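Local coordinates for protein single-stranded-DNA-specific exonuclease RecJ (Thermus thermophilus, PDB 2ZXR) that degrades single-stranded DNA exonucleolytically in the 5' to 3' direction with the help of divalent metal ions, leaving single-stranded RNA without detectable cleavage, at residues A628-R633 against L650-E655; W7-L12 against P643-E648; E315-K320 against L334-G339; I346-I351 against V359-Q364. All coordinates share one frame; numbering follows the deposited sequence.

Contact 1. Residues A628-R633 against L650-E655; sequences ALVHRR and LLAYWE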
loop_
_atom_site.group_PDB
_atom_site.type_symbol
_atom_site.label_atom_id
_atom_site.label_comp_id
_atom_site.label_asym_id
_atom_site.label_seq_id
_atom_site.Cartn_x
_atom_site.Cartn_y
_atom_site.Cartn_z
ATOM N N ALA A 628 11.606 -13.570 -21.556
ATOM C CA ALA A 628 10.375 -13.038 -22.107
ATOM C C ALA A 628 10.036 -11.693 -21.486
ATOM O O ALA A 628 9.566 -10.797 -22.178
ATOM C CB ALA A 628 9.225 -14.032 -21.871
ATOM N N LEU A 629 10.248 -11.548 -20.180
ATOM C CA LEU A 629 9.953 -10.257 -19.548
ATOM C C LEU A 629 10.854 -9.155 -20.137
ATOM O O LEU A 629 10.388 -8.055 -20.465
ATOM C CB LEU A 629 10.150 -10.335 -18.027
ATOM C CG LEU A 629 9.847 -9.085 -17.199
ATOM C CD1 LEU A 629 9.533 -9.521 -15.739
ATOM C CD2 LEU A 629 11.022 -8.119 -17.231
ATOM N N VAL A 630 12.143 -9.452 -20.256
ATOM C CA VAL A 630 13.100 -8.494 -20.807
ATOM C C VAL A 630 12.729 -8.115 -22.249
ATOM O O VAL A 630 12.766 -6.934 -22.617
ATOM C CB VAL A 630 14.541 -9.065 -20.734
ATOM C CG1 VAL A 630 15.531 -8.082 -21.370
ATOM C CG2 VAL A 630 14.908 -9.322 -19.281
ATOM N N HIS A 631 12.341 -9.106 -23.045
ATOM C CA HIS A 631 11.919 -8.863 -24.432
ATOM C C HIS A 631 10.720 -7.936 -24.519
ATOM O O HIS A 631 10.729 -6.965 -25.280
ATOM C CB HIS A 631 11.606 -10.190 -25.138
ATOM C CG HIS A 631 12.836 -10.998 -25.441
ATOM N ND1 HIS A 631 12.791 -12.239 -26.038
ATOM C CD2 HIS A 631 14.149 -10.720 -25.253
ATOM C CE1 HIS A 631 14.024 -12.689 -26.210
ATOM N NE2 HIS A 631 14.866 -11.787 -25.742
ATOM N N ARG A 632 9.682 -8.224 -23.742
ATOM C CA ARG A 632 8.484 -7.391 -23.740
ATOM C C ARG A 632 8.851 -5.962 -23.296
ATOM O O ARG A 632 8.307 -4.972 -23.812
ATOM C CB ARG A 632 7.443 -8.021 -22.801
ATOM C CG ARG A 632 6.261 -7.154 -22.414
ATOM C CD ARG A 632 5.853 -7.493 -20.962
ATOM N NE ARG A 632 5.936 -8.926 -20.767
ATOM C CZ ARG A 632 6.090 -9.543 -19.603
ATOM N NH1 ARG A 632 6.167 -8.863 -18.472
ATOM N NH2 ARG A 632 6.230 -10.857 -19.591
ATOM N N ARG A 633 9.759 -5.849 -22.328
ATOM C CA ARG A 633 10.214 -4.524 -21.877
ATOM C C ARG A 633 10.908 -3.798 -23.028
ATOM O O ARG A 633 10.611 -2.639 -23.302
ATOM C CB ARG A 633 11.223 -4.623 -20.737
ATOM C CG ARG A 633 10.663 -4.356 -19.367
ATOM C CD ARG A 633 10.028 -2.992 -19.267
ATOM N NE ARG A 633 10.601 -2.276 -18.141
ATOM C CZ ARG A 633 10.488 -2.648 -16.873
ATOM N NH1 ARG A 633 9.812 -3.736 -16.543
ATOM N NH2 ARG A 633 11.055 -1.911 -15.942
ATOM N N LEU A 650 17.995 -2.975 -22.029
ATOM C CA LEU A 650 19.081 -3.475 -22.857
ATOM C C LEU A 650 20.153 -4.073 -21.958
ATOM O O LEU A 650 20.700 -5.127 -22.266
ATOM C CB LEU A 650 19.645 -2.352 -23.738
ATOM C CG LEU A 650 20.802 -2.751 -24.669
ATOM C CD1 LEU A 650 20.465 -4.029 -25.432
ATOM C CD2 LEU A 650 21.078 -1.618 -25.631
ATOM N N LEU A 651 20.450 -3.414 -20.838
ATOM C CA LEU A 651 21.441 -3.965 -19.911
ATOM C C LEU A 651 20.992 -5.351 -19.414
ATOM O O LEU A 651 21.791 -6.289 -19.342
ATOM C CB LEU A 651 21.632 -3.046 -18.711
ATOM C CG LEU A 651 22.146 -1.636 -19.021
ATOM C CD1 LEU A 651 22.445 -0.936 -17.684
ATOM C CD2 LEU A 651 23.420 -1.702 -19.875
ATOM N N ALA A 652 19.712 -5.497 -19.085
ATOM C CA ALA A 652 19.238 -6.795 -18.605
ATOM C C ALA A 652 19.350 -7.789 -19.756
ATOM O O ALA A 652 19.676 -8.965 -19.553
ATOM C CB ALA A 652 17.768 -6.696 -18.107
ATOM N N TYR A 653 19.083 -7.297 -20.963
ATOM C CA TYR A 653 19.153 -8.119 -22.168
ATOM C C TYR A 653 20.560 -8.705 -22.364
ATOM O O TYR A 653 20.688 -9.889 -22.680
ATOM C CB TYR A 653 18.763 -7.301 -23.397
ATOM C CG TYR A 653 18.865 -8.066 -24.706
ATOM C CD1 TYR A 653 17.912 -9.009 -25.061
ATOM C CD2 TYR A 653 19.937 -7.858 -25.579
ATOM C CE1 TYR A 653 18.018 -9.731 -26.248
ATOM C CE2 TYR A 653 20.049 -8.579 -26.777
ATOM C CZ TYR A 653 19.082 -9.515 -27.096
ATOM O OH TYR A 653 19.193 -10.252 -28.263
ATOM N N TRP A 654 21.606 -7.892 -22.195
ATOM C CA TRP A 654 22.978 -8.410 -22.348
ATOM C C TRP A 654 23.149 -9.529 -21.313
ATOM O O TRP A 654 23.676 -10.594 -21.608
ATOM C CB TRP A 654 24.066 -7.388 -21.998
ATOM C CG TRP A 654 24.088 -6.042 -22.670
ATOM C CD1 TRP A 654 24.313 -4.821 -22.048
ATOM C CD2 TRP A 654 23.992 -5.761 -24.058
ATOM N NE1 TRP A 654 24.365 -3.815 -22.972
ATOM C CE2 TRP A 654 24.172 -4.357 -24.214
ATOM C CE3 TRP A 654 23.777 -6.546 -25.183
ATOM C CZ2 TRP A 654 24.138 -3.732 -25.455
ATOM C CZ3 TRP A 654 23.741 -5.935 -26.394
ATOM C CH2 TRP A 654 23.919 -4.530 -26.528
ATOM N N GLU A 655 22.731 -9.251 -20.081
ATOM C CA GLU A 655 22.863 -10.230 -19.015
ATOM C C GLU A 655 22.132 -11.550 -19.251
ATOM O O GLU A 655 22.740 -12.617 -19.160
ATOM C CB GLU A 655 22.425 -9.626 -17.682
ATOM C CG GLU A 655 23.599 -9.160 -16.852
ATOM C CD GLU A 655 24.760 -10.165 -16.892
ATOM O OE1 GLU A 655 24.614 -11.300 -16.371
ATOM O OE2 GLU A 655 25.815 -9.819 -17.466
#
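V630 points from the helix of A628-R633 toward the helix of L650-E655, and its two methyl branches divide the work. CG1 lies anti to the backbone N (chi1 177°), which sends it to the start of Y653: it sits 3.7 Å from the Y653 backbone N and 3.9 Å from Y653 CB. CG2, the branch beside V630's own backbone N, turns instead to the methyl of A652, with V630 CG2 and A652 CB 4.1 Å apart. V630 thus packs on the A652 methyl and the adjoining backbone, and the CA atoms of V630 and Y653 are 6.2 Å apart.

One residue further along, H631 extends the contact with Y653; both are partly exposed. Neither CB aims directly across, but both rings swing inward. In Y653, CG anti to the backbone N puts the CD1-CE1 edge beside H631. H631 NE2 lies in the plane of the tyrosine ring at that edge, 3.8 Å from Y653 CE1. The rings meet rim to rim with their planes turned 44° against each other, neither covering the other's face, so this is van der Waals contact and not a stack. Nearby, R633 leaves the same helix in another direction and forms a salt bridge with D432 of strand 426-433.

The axes of the two segments approach to 9.4 Å, with N-to-C directions at 147°. This is the geometry of a near-antiparallel helical hairpin, made by helices 624-639 and 643-655, the last two of the modelled chain, both in the RecJ C-terminal region.

Contact 2. Residues W7-L12 against P643-E648; sequences WRVLSL and PGLFSE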
loop_
_atom_site.group_PDB
_atom_site.type_symbol
_atom_site.label_atom_id
_atom_site.label_comp_id
_atom_site.label_asym_id
_atom_site.label_seq_id
_atom_site.Cartn_x
_atom_site.Cartn_y
_atom_site.Cartn_z
ATOM N N TRP A 7 3.279 8.463 -13.038
ATOM C CA TRP A 7 3.426 7.007 -13.082
ATOM C C TRP A 7 4.923 6.700 -13.178
ATOM O O TRP A 7 5.645 7.323 -13.956
ATOM C CB TRP A 7 2.731 6.416 -14.296
ATOM C CG TRP A 7 1.239 6.443 -14.232
ATOM C CD1 TRP A 7 0.460 7.307 -13.521
ATOM C CD2 TRP A 7 0.351 5.637 -14.995
ATOM N NE1 TRP A 7 -0.867 7.093 -13.807
ATOM C CE2 TRP A 7 -0.962 6.073 -14.708
ATOM C CE3 TRP A 7 0.535 4.586 -15.903
ATOM C CZ2 TRP A 7 -2.084 5.501 -15.293
ATOM C CZ3 TRP A 7 -0.589 4.009 -16.490
ATOM C CH2 TRP A 7 -1.881 4.470 -16.181
ATOM N N ARG A 8 5.380 5.750 -12.377
ATOM C CA ARG A 8 6.770 5.340 -12.369
ATOM C C ARG A 8 6.888 3.814 -12.448
ATOM O O ARG A 8 6.096 3.078 -11.832
ATOM C CB ARG A 8 7.465 5.821 -11.098
ATOM C CG ARG A 8 8.823 5.155 -10.883
ATOM C CD ARG A 8 9.540 5.690 -9.657
ATOM N NE ARG A 8 9.733 7.140 -9.727
ATOM C CZ ARG A 8 10.640 7.750 -10.489
ATOM N NH1 ARG A 8 11.456 7.035 -11.256
ATOM N NH2 ARG A 8 10.732 9.079 -10.489
ATOM N N VAL A 9 7.881 3.345 -13.195
ATOM C CA VAL A 9 8.110 1.915 -13.327
ATOM C C VAL A 9 9.234 1.510 -12.395
ATOM O O VAL A 9 10.337 2.065 -12.459
ATOM C CB VAL A 9 8.499 1.536 -14.769
ATOM C CG1 VAL A 9 8.709 0.042 -14.868
ATOM C CG2 VAL A 9 7.412 1.972 -15.733
ATOM N N LEU A 10 8.970 0.555 -11.517
ATOM C CA LEU A 10 9.997 0.104 -10.593
ATOM C C LEU A 10 11.236 -0.408 -11.354
ATOM O O LEU A 10 11.128 -1.038 -12.408
ATOM C CB LEU A 10 9.445 -0.995 -9.668
ATOM C CG LEU A 10 8.163 -0.665 -8.874
ATOM C CD1 LEU A 10 8.019 -1.669 -7.704
ATOM C CD2 LEU A 10 8.219 0.767 -8.329
ATOM N N SER A 11 12.409 -0.146 -10.794
ATOM C CA SER A 11 13.672 -0.524 -11.408
ATOM C C SER A 11 13.864 -2.026 -11.549
ATOM O O SER A 11 13.297 -2.806 -10.776
ATOM C CB SER A 11 14.811 0.016 -10.554
ATOM O OG SER A 11 14.857 -0.721 -9.334
ATOM N N LEU A 12 14.661 -2.446 -12.530
ATOM C CA LEU A 12 14.933 -3.877 -12.664
ATOM C C LEU A 12 16.072 -4.165 -11.692
ATOM O O LEU A 12 17.039 -3.381 -11.573
ATOM C CB LEU A 12 15.359 -4.269 -14.088
ATOM C CG LEU A 12 14.351 -3.997 -15.208
ATOM C CD1 LEU A 12 14.887 -4.547 -16.535
ATOM C CD2 LEU A 12 13.015 -4.611 -14.866
ATOM N N PRO A 643 14.038 6.282 -23.734
ATOM C CA PRO A 643 15.471 6.046 -23.563
ATOM C C PRO A 643 15.922 5.381 -22.274
ATOM O O PRO A 643 16.748 4.477 -22.310
ATOM C CB PRO A 643 16.082 7.445 -23.762
ATOM C CG PRO A 643 15.118 8.093 -24.723
ATOM C CD PRO A 643 13.791 7.682 -24.128
ATOM N N GLY A 644 15.389 5.824 -21.140
ATOM C CA GLY A 644 15.781 5.234 -19.868
ATOM C C GLY A 644 15.413 3.767 -19.703
ATOM O O GLY A 644 16.265 2.959 -19.329
ATOM N N LEU A 645 14.147 3.434 -19.983
ATOM C CA LEU A 645 13.617 2.062 -19.872
ATOM C C LEU A 645 14.227 1.131 -20.906
ATOM O O LEU A 645 14.501 -0.034 -20.648
ATOM C CB LEU A 645 12.091 2.086 -20.041
ATOM C CG LEU A 645 11.369 2.695 -18.825
ATOM C CD1 LEU A 645 9.918 3.075 -19.125
ATOM C CD2 LEU A 645 11.465 1.684 -17.680
ATOM N N PHE A 646 14.435 1.660 -22.098
ATOM C CA PHE A 646 15.015 0.869 -23.177
ATOM C C PHE A 646 16.460 0.568 -22.813
ATOM O O PHE A 646 16.919 -0.568 -22.950
ATOM C CB PHE A 646 14.980 1.658 -24.471
ATOM C CG PHE A 646 15.498 0.900 -25.629
ATOM C CD1 PHE A 646 14.743 -0.117 -26.196
ATOM C CD2 PHE A 646 16.758 1.176 -26.143
ATOM C CE1 PHE A 646 15.235 -0.840 -27.248
ATOM C CE2 PHE A 646 17.248 0.448 -27.203
ATOM C CZ PHE A 646 16.489 -0.555 -27.753
ATOM N N SER A 647 17.169 1.604 -22.346
ATOM C CA SER A 647 18.563 1.448 -21.945
ATOM C C SER A 647 18.652 0.447 -20.798
ATOM O O SER A 647 19.520 -0.410 -20.781
ATOM C CB SER A 647 19.159 2.788 -21.468
ATOM O OG SER A 647 19.335 3.710 -22.534
ATOM N N GLU A 648 17.747 0.567 -19.835
ATOM C CA GLU A 648 17.785 -0.329 -18.691
ATOM C C GLU A 648 17.534 -1.752 -19.143
ATOM O O GLU A 648 18.232 -2.698 -18.730
ATOM C CB GLU A 648 16.729 0.080 -17.656
ATOM C CG GLU A 648 16.646 -0.885 -16.500
ATOM C CD GLU A 648 15.576 -0.499 -15.501
ATOM O OE1 GLU A 648 14.439 -0.171 -15.922
ATOM O OE2 GLU A 648 15.885 -0.538 -14.297
HETATM O O HOH W 1 12.520 1.748 -13.752
#
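The edge strand of a mixed beta sheet, and the loop that leaves it, pack here against the N-terminal part of helix 643-655, bringing the beginning of the chain to its end. E648 and L12 carry most of the contact. With CG anti to its backbone N (chi1 175°) and the chain extended beyond, the glutamate reaches straight from the helix to the loop. There L12 N donates to E648 OE2 at 2.9 Å, through a nearly linear bond (177°) that arrives from above the carboxylate plane, 52° out of it.

The leucine side chain crosses the glutamate obliquely: L12 CG rests 3.7 Å from E648 CD, while CD1 leans toward the glutamate CG. S11 adds its CA, 3.6 Å from E648 OE2. The other carboxylate oxygen faces a water that donates to V9 O at 2.6 Å and, weakly, to E648 OE1. One carboxylate therefore addresses two backbone groups of W7-L12, one directly and one through solvent.

Earlier in both segments, V9 CB and L645 CD2 make a looser apolar contact at 4.2 Å. The buried acid and this apolar pair join helix 643-655 of the RecJ C-terminal region to the exit of strand 5-9, the outer strand of the sheet that includes the strands of the RecJ OB domain.

Contact 3. Residues E315-K320 against L334-G339; sequences EAMLRK and LLDPEG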
loop_
_atom_site.group_PDB
_atom_site.type_symbol
_atom_site.label_atom_id
_atom_site.label_comp_id
_atom_site.label_asym_id
_atom_site.label_seq_id
_atom_site.Cartn_x
_atom_site.Cartn_y
_atom_site.Cartn_z
ATOM N N GLU A 315 -21.400 11.136 5.201
ATOM C CA GLU A 315 -21.864 11.422 3.865
ATOM C C GLU A 315 -22.529 12.811 3.817
ATOM O O GLU A 315 -22.283 13.563 2.890
ATOM C CB GLU A 315 -22.818 10.332 3.377
ATOM C CG GLU A 315 -22.757 10.180 1.864
ATOM C CD GLU A 315 -21.377 9.678 1.365
ATOM O OE1 GLU A 315 -21.023 10.006 0.217
ATOM O OE2 GLU A 315 -20.654 8.954 2.100
ATOM N N ALA A 316 -23.342 13.167 4.809
ATOM C CA ALA A 316 -23.943 14.496 4.807
ATOM C C ALA A 316 -22.863 15.595 4.949
ATOM O O ALA A 316 -22.956 16.635 4.307
ATOM C CB ALA A 316 -24.993 14.638 5.935
ATOM N N MET A 317 -21.831 15.371 5.761
ATOM C CA MET A 317 -20.803 16.395 5.901
ATOM C C MET A 317 -20.010 16.588 4.612
ATOM O O MET A 317 -19.778 17.724 4.167
ATOM C CB MET A 317 -19.833 16.063 7.037
ATOM C CG MET A 317 -18.818 17.163 7.273
ATOM S SD MET A 317 -17.699 16.802 8.628
ATOM C CE MET A 317 -18.801 17.101 10.032
ATOM N N LEU A 318 -19.583 15.475 4.025
ATOM C CA LEU A 318 -18.822 15.505 2.783
ATOM C C LEU A 318 -19.693 16.134 1.676
ATOM O O LEU A 318 -19.224 16.953 0.894
ATOM C CB LEU A 318 -18.397 14.084 2.415
ATOM C CG LEU A 318 -17.446 13.752 1.260
ATOM C CD1 LEU A 318 -18.264 13.649 0.002
ATOM C CD2 LEU A 318 -16.332 14.786 1.110
ATOM N N ARG A 319 -20.972 15.779 1.629
ATOM C CA ARG A 319 -21.840 16.348 0.614
ATOM C C ARG A 319 -21.857 17.873 0.754
ATOM O O ARG A 319 -21.777 18.592 -0.237
ATOM C CB ARG A 319 -23.252 15.788 0.741
ATOM C CG ARG A 319 -24.175 16.295 -0.339
ATOM C CD ARG A 319 -25.566 15.663 -0.276
ATOM N NE ARG A 319 -26.414 16.187 -1.351
ATOM C CZ ARG A 319 -26.387 15.781 -2.621
ATOM N NH1 ARG A 319 -25.556 14.822 -3.017
ATOM N NH2 ARG A 319 -27.198 16.349 -3.497
ATOM N N LYS A 320 -21.939 18.371 1.983
ATOM C CA LYS A 320 -21.935 19.819 2.201
ATOM C C LYS A 320 -20.578 20.492 2.002
ATOM O O LYS A 320 -20.494 21.623 1.514
ATOM C CB LYS A 320 -22.379 20.159 3.613
ATOM C CG LYS A 320 -22.224 21.650 3.920
ATOM C CD LYS A 320 -22.425 21.931 5.386
ATOM C CE LYS A 320 -23.753 21.393 5.872
ATOM N NZ LYS A 320 -23.859 21.570 7.352
ATOM N N LEU A 334 -12.062 24.543 5.827
ATOM C CA LEU A 334 -13.495 24.719 5.926
ATOM C C LEU A 334 -13.997 24.662 7.350
ATOM O O LEU A 334 -13.418 24.002 8.214
ATOM C CB LEU A 334 -14.184 23.660 5.064
ATOM C CG LEU A 334 -13.569 23.599 3.656
ATOM C CD1 LEU A 334 -14.024 22.325 2.921
ATOM C CD2 LEU A 334 -13.976 24.851 2.879
ATOM N N LEU A 335 -15.093 25.374 7.563
ATOM C CA LEU A 335 -15.741 25.491 8.847
ATOM C C LEU A 335 -17.144 24.942 8.716
ATOM O O LEU A 335 -17.850 25.281 7.775
ATOM C CB LEU A 335 -15.828 26.975 9.246
ATOM C CG LEU A 335 -16.655 27.322 10.487
ATOM C CD1 LEU A 335 -15.970 26.747 11.746
ATOM C CD2 LEU A 335 -16.788 28.859 10.619
ATOM N N ASP A 336 -17.542 24.097 9.657
ATOM C CA ASP A 336 -18.883 23.541 9.668
ATOM C C ASP A 336 -19.291 23.572 11.136
ATOM O O ASP A 336 -19.156 22.581 11.866
ATOM C CB ASP A 336 -18.890 22.119 9.101
ATOM C CG ASP A 336 -20.275 21.522 9.063
ATOM O OD1 ASP A 336 -21.251 22.274 9.265
ATOM O OD2 ASP A 336 -20.392 20.305 8.837
ATOM N N PRO A 337 -19.793 24.736 11.584
ATOM C CA PRO A 337 -20.234 25.026 12.948
ATOM C C PRO A 337 -20.860 23.889 13.733
ATOM O O PRO A 337 -20.452 23.622 14.857
ATOM C CB PRO A 337 -21.204 26.187 12.756
ATOM C CG PRO A 337 -20.609 26.913 11.581
ATOM C CD PRO A 337 -20.331 25.752 10.657
ATOM N N GLU A 338 -21.853 23.227 13.147
ATOM C CA GLU A 338 -22.535 22.153 13.846
ATOM C C GLU A 338 -22.115 20.746 13.428
ATOM O O GLU A 338 -22.802 19.781 13.755
ATOM C CB GLU A 338 -24.044 22.300 13.668
ATOM C CG GLU A 338 -24.644 23.522 14.353
ATOM C CD GLU A 338 -24.322 23.595 15.837
ATOM O OE1 GLU A 338 -24.654 22.637 16.584
ATOM O OE2 GLU A 338 -23.733 24.621 16.257
ATOM N N GLY A 339 -21.000 20.633 12.708
ATOM C CA GLY A 339 -20.533 19.328 12.276
ATOM C C GLY A 339 -20.188 18.450 13.466
ATOM O O GLY A 339 -19.867 18.964 14.537
HETATM O O HOH W 2 -23.841 20.262 9.718
#
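D336, M317 and K320 have the most surface buried here, and the aspartate stands between the other two. Its CG is anti to the backbone N (chi1 -178°), directing the carboxylate at helix 315-320, where the two oxygens meet quite different neighbours. OD1 faces the K320 ammonium in a salt bridge, K320 NZ to D336 OD1 3.3 Å, whose hydrogen bond is weak. A water also bridges the pair: it accepts from K320 NZ at 2.7 Å and donates, again weakly, to D336 OD1. The lysine chain runs out from the helix and bends at chi3 (-55°), which turns its end onto the carboxylate; the residue itself is exposed.

OD2 lies instead against the methionine, with M317 CG and CE each 3.8 Å from it. M317 is extended through its first two torsions and bends only at chi3 (-75°), folding the terminal methyl toward the turn. There CE rests 3.6 Å from CA of G339, which has no side chain and lets the methyl come close. The same buried methionine also touches V343, M344 and V347 of helix 341-355. OD2 thus has an apolar neighbour and OD1 the ammonium of the exposed K320, a setting in which the lysine would be expected to stabilise the anionic form of the acid.

G339 N closes the turn on D336 O at 2.8 Å. The arrangement is that of a type I beta turn, D336 to G339, leading from strand 332-335 into helix 341-355: the first connection of a beta-alpha-beta unit, covered here by the long helix 293-321.

Contact 4. Residues I346-I351 against V359-Q364; sequences IVASRI and VFLVAQ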
loop_
_atom_site.group_PDB
_atom_site.type_symbol
_atom_site.label_atom_id
_atom_site.label_comp_id
_atom_site.label_asym_id
_atom_site.label_seq_id
_atom_site.Cartn_x
_atom_site.Cartn_y
_atom_site.Cartn_z
ATOM N N ILE A 346 -12.469 11.446 8.859
ATOM C CA ILE A 346 -12.627 10.710 7.601
ATOM C C ILE A 346 -13.086 11.638 6.451
ATOM O O ILE A 346 -12.656 11.474 5.319
ATOM C CB ILE A 346 -13.612 9.510 7.742
ATOM C CG1 ILE A 346 -12.962 8.412 8.616
ATOM C CG2 ILE A 346 -13.935 8.922 6.322
ATOM C CD1 ILE A 346 -13.859 7.224 8.905
ATOM N N VAL A 347 -13.950 12.609 6.738
ATOM C CA VAL A 347 -14.391 13.540 5.701
ATOM C C VAL A 347 -13.165 14.315 5.189
ATOM O O VAL A 347 -13.027 14.557 4.004
ATOM C CB VAL A 347 -15.448 14.523 6.250
ATOM C CG1 VAL A 347 -15.801 15.561 5.194
ATOM C CG2 VAL A 347 -16.681 13.758 6.660
ATOM N N ALA A 348 -12.259 14.682 6.088
ATOM C CA ALA A 348 -11.053 15.397 5.677
ATOM C C ALA A 348 -10.185 14.516 4.762
ATOM O O ALA A 348 -9.674 14.991 3.749
ATOM C CB ALA A 348 -10.251 15.821 6.900
ATOM N N SER A 349 -9.999 13.239 5.118
ATOM C CA SER A 349 -9.179 12.353 4.286
ATOM C C SER A 349 -9.845 12.176 2.925
ATOM O O SER A 349 -9.184 12.160 1.879
ATOM C CB SER A 349 -9.010 10.981 4.947
ATOM O OG SER A 349 -8.215 11.078 6.119
ATOM N N ARG A 350 -11.165 12.040 2.937
ATOM C CA ARG A 350 -11.860 11.881 1.675
ATOM C C ARG A 350 -11.710 13.134 0.811
ATOM O O ARG A 350 -11.592 13.040 -0.406
ATOM C CB ARG A 350 -13.326 11.524 1.923
ATOM C CG ARG A 350 -13.485 10.091 2.459
ATOM C CD ARG A 350 -14.949 9.727 2.644
ATOM N NE ARG A 350 -15.633 9.563 1.367
ATOM C CZ ARG A 350 -16.926 9.283 1.239
ATOM N NH1 ARG A 350 -17.691 9.142 2.320
ATOM N NH2 ARG A 350 -17.448 9.115 0.029
ATOM N N ILE A 351 -11.681 14.309 1.428
ATOM C CA ILE A 351 -11.506 15.529 0.634
ATOM C C ILE A 351 -10.091 15.602 0.103
ATOM O O ILE A 351 -9.857 15.960 -1.049
ATOM C CB ILE A 351 -11.802 16.802 1.457
ATOM C CG1 ILE A 351 -13.295 16.839 1.783
ATOM C CG2 ILE A 351 -11.358 18.055 0.664
ATOM C CD1 ILE A 351 -13.758 18.018 2.653
ATOM N N VAL A 359 -5.948 19.285 4.124
ATOM C CA VAL A 359 -7.299 19.688 4.481
ATOM C C VAL A 359 -7.379 19.934 5.970
ATOM O O VAL A 359 -6.856 19.160 6.784
ATOM C CB VAL A 359 -8.354 18.626 4.041
ATOM C CG1 VAL A 359 -9.771 19.022 4.511
ATOM C CG2 VAL A 359 -8.350 18.515 2.521
ATOM N N PHE A 360 -8.001 21.064 6.304
ATOM C CA PHE A 360 -8.211 21.521 7.665
ATOM C C PHE A 360 -9.718 21.738 7.805
ATOM O O PHE A 360 -10.313 22.499 7.039
ATOM C CB PHE A 360 -7.520 22.874 7.910
ATOM C CG PHE A 360 -6.040 22.867 7.672
ATOM C CD1 PHE A 360 -5.524 22.717 6.380
ATOM C CD2 PHE A 360 -5.164 22.976 8.736
ATOM C CE1 PHE A 360 -4.141 22.671 6.158
ATOM C CE2 PHE A 360 -3.792 22.928 8.530
ATOM C CZ PHE A 360 -3.279 22.773 7.237
ATOM N N LEU A 361 -10.326 21.089 8.788
ATOM C CA LEU A 361 -11.755 21.213 9.045
ATOM C C LEU A 361 -11.943 21.591 10.502
ATOM O O LEU A 361 -11.214 21.097 11.394
ATOM C CB LEU A 361 -12.458 19.868 8.806
ATOM C CG LEU A 361 -13.088 19.556 7.444
ATOM C CD1 LEU A 361 -12.331 20.221 6.312
ATOM C CD2 LEU A 361 -13.196 18.034 7.289
ATOM N N VAL A 362 -12.917 22.462 10.744
ATOM C CA VAL A 362 -13.239 22.922 12.092
ATOM C C VAL A 362 -14.722 22.702 12.274
ATOM O O VAL A 362 -15.504 23.019 11.383
ATOM C CB VAL A 362 -12.969 24.428 12.251
ATOM C CG1 VAL A 362 -13.418 24.894 13.643
ATOM C CG2 VAL A 362 -11.499 24.718 12.043
ATOM N N ALA A 363 -15.118 22.135 13.402
ATOM C CA ALA A 363 -16.543 21.905 13.679
ATOM C C ALA A 363 -16.690 21.974 15.165
ATOM O O ALA A 363 -15.963 21.295 15.887
ATOM C CB ALA A 363 -17.000 20.543 13.187
ATOM N N GLN A 364 -17.613 22.808 15.628
ATOM C CA GLN A 364 -17.838 22.949 17.060
ATOM C C GLN A 364 -16.535 23.258 17.821
ATOM O O GLN A 364 -16.311 22.775 18.932
ATOM C CB GLN A 364 -18.518 21.667 17.598
ATOM C CG GLN A 364 -19.892 21.461 16.938
ATOM C CD GLN A 364 -20.715 20.349 17.565
ATOM O OE1 GLN A 364 -20.653 19.188 17.142
ATOM N NE2 GLN A 364 -21.498 20.701 18.573
#
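V359 faces helix 346-351 from the first position of its strand, and its side chain can be followed outward atom by atom. CB comes first, 3.9 Å from A348 O, so the branch point already lies against the helix backbone. From there CG1, anti to the backbone N (chi1 176°), passes beside A348, with V359 CG1 and A348 CB 4.0 Å apart. CG2 departs on the other branch to the next helical turn, where it meets the methyl branch of I351: V359 CG2 to I351 CG2 is 3.6 Å, the two side chains crossing at about a right angle. A348 O lies nearby as well, 4.0 Å from V359 CG2.

These residues belong to the beta-alpha-beta crossover of the DHHA1 domain, in which helix 341-355 links the parallel neighbouring strands 332-335 and 359-363 and packs over their sheet. The axes of the two short segments lie 8.2 Å apart, with N-to-C directions at 149°.

Two residues along, on the same strand face, L361 CD2 joins V359 CG1 around the A348 methyl. It touches both A348 N and A348 CB at 3.7 Å. L361 CD2 also reaches V347 CG1, more loosely at 4.2 Å, again nearly at right angles. Helix 293-321 adds M317 against V347 and L318 against I351.

In the fold
The contacts form two groups, and contact 1 lies on the opposite side of the chain's centre from contacts 3 and 4. Contacts 1 and 2 have centres 11 Å apart and share helix 643-655; their segments alternate along the chain, and R633 of contact 1 packs on V9 and L12 of contact 2. Contacts 3 and 4, centres 8 Å apart, follow one another in sequence and meet in the sheet, where strands 332-335 and 359-363 are neighbours, with D336 N probably hydrogen-bonded to V362 O. About 53 Å separates the centres of contacts 1 and 3. Contacts 1, 3 and 4 are local in sequence; contact 2 alone spans most of the chain, uniting its two ends.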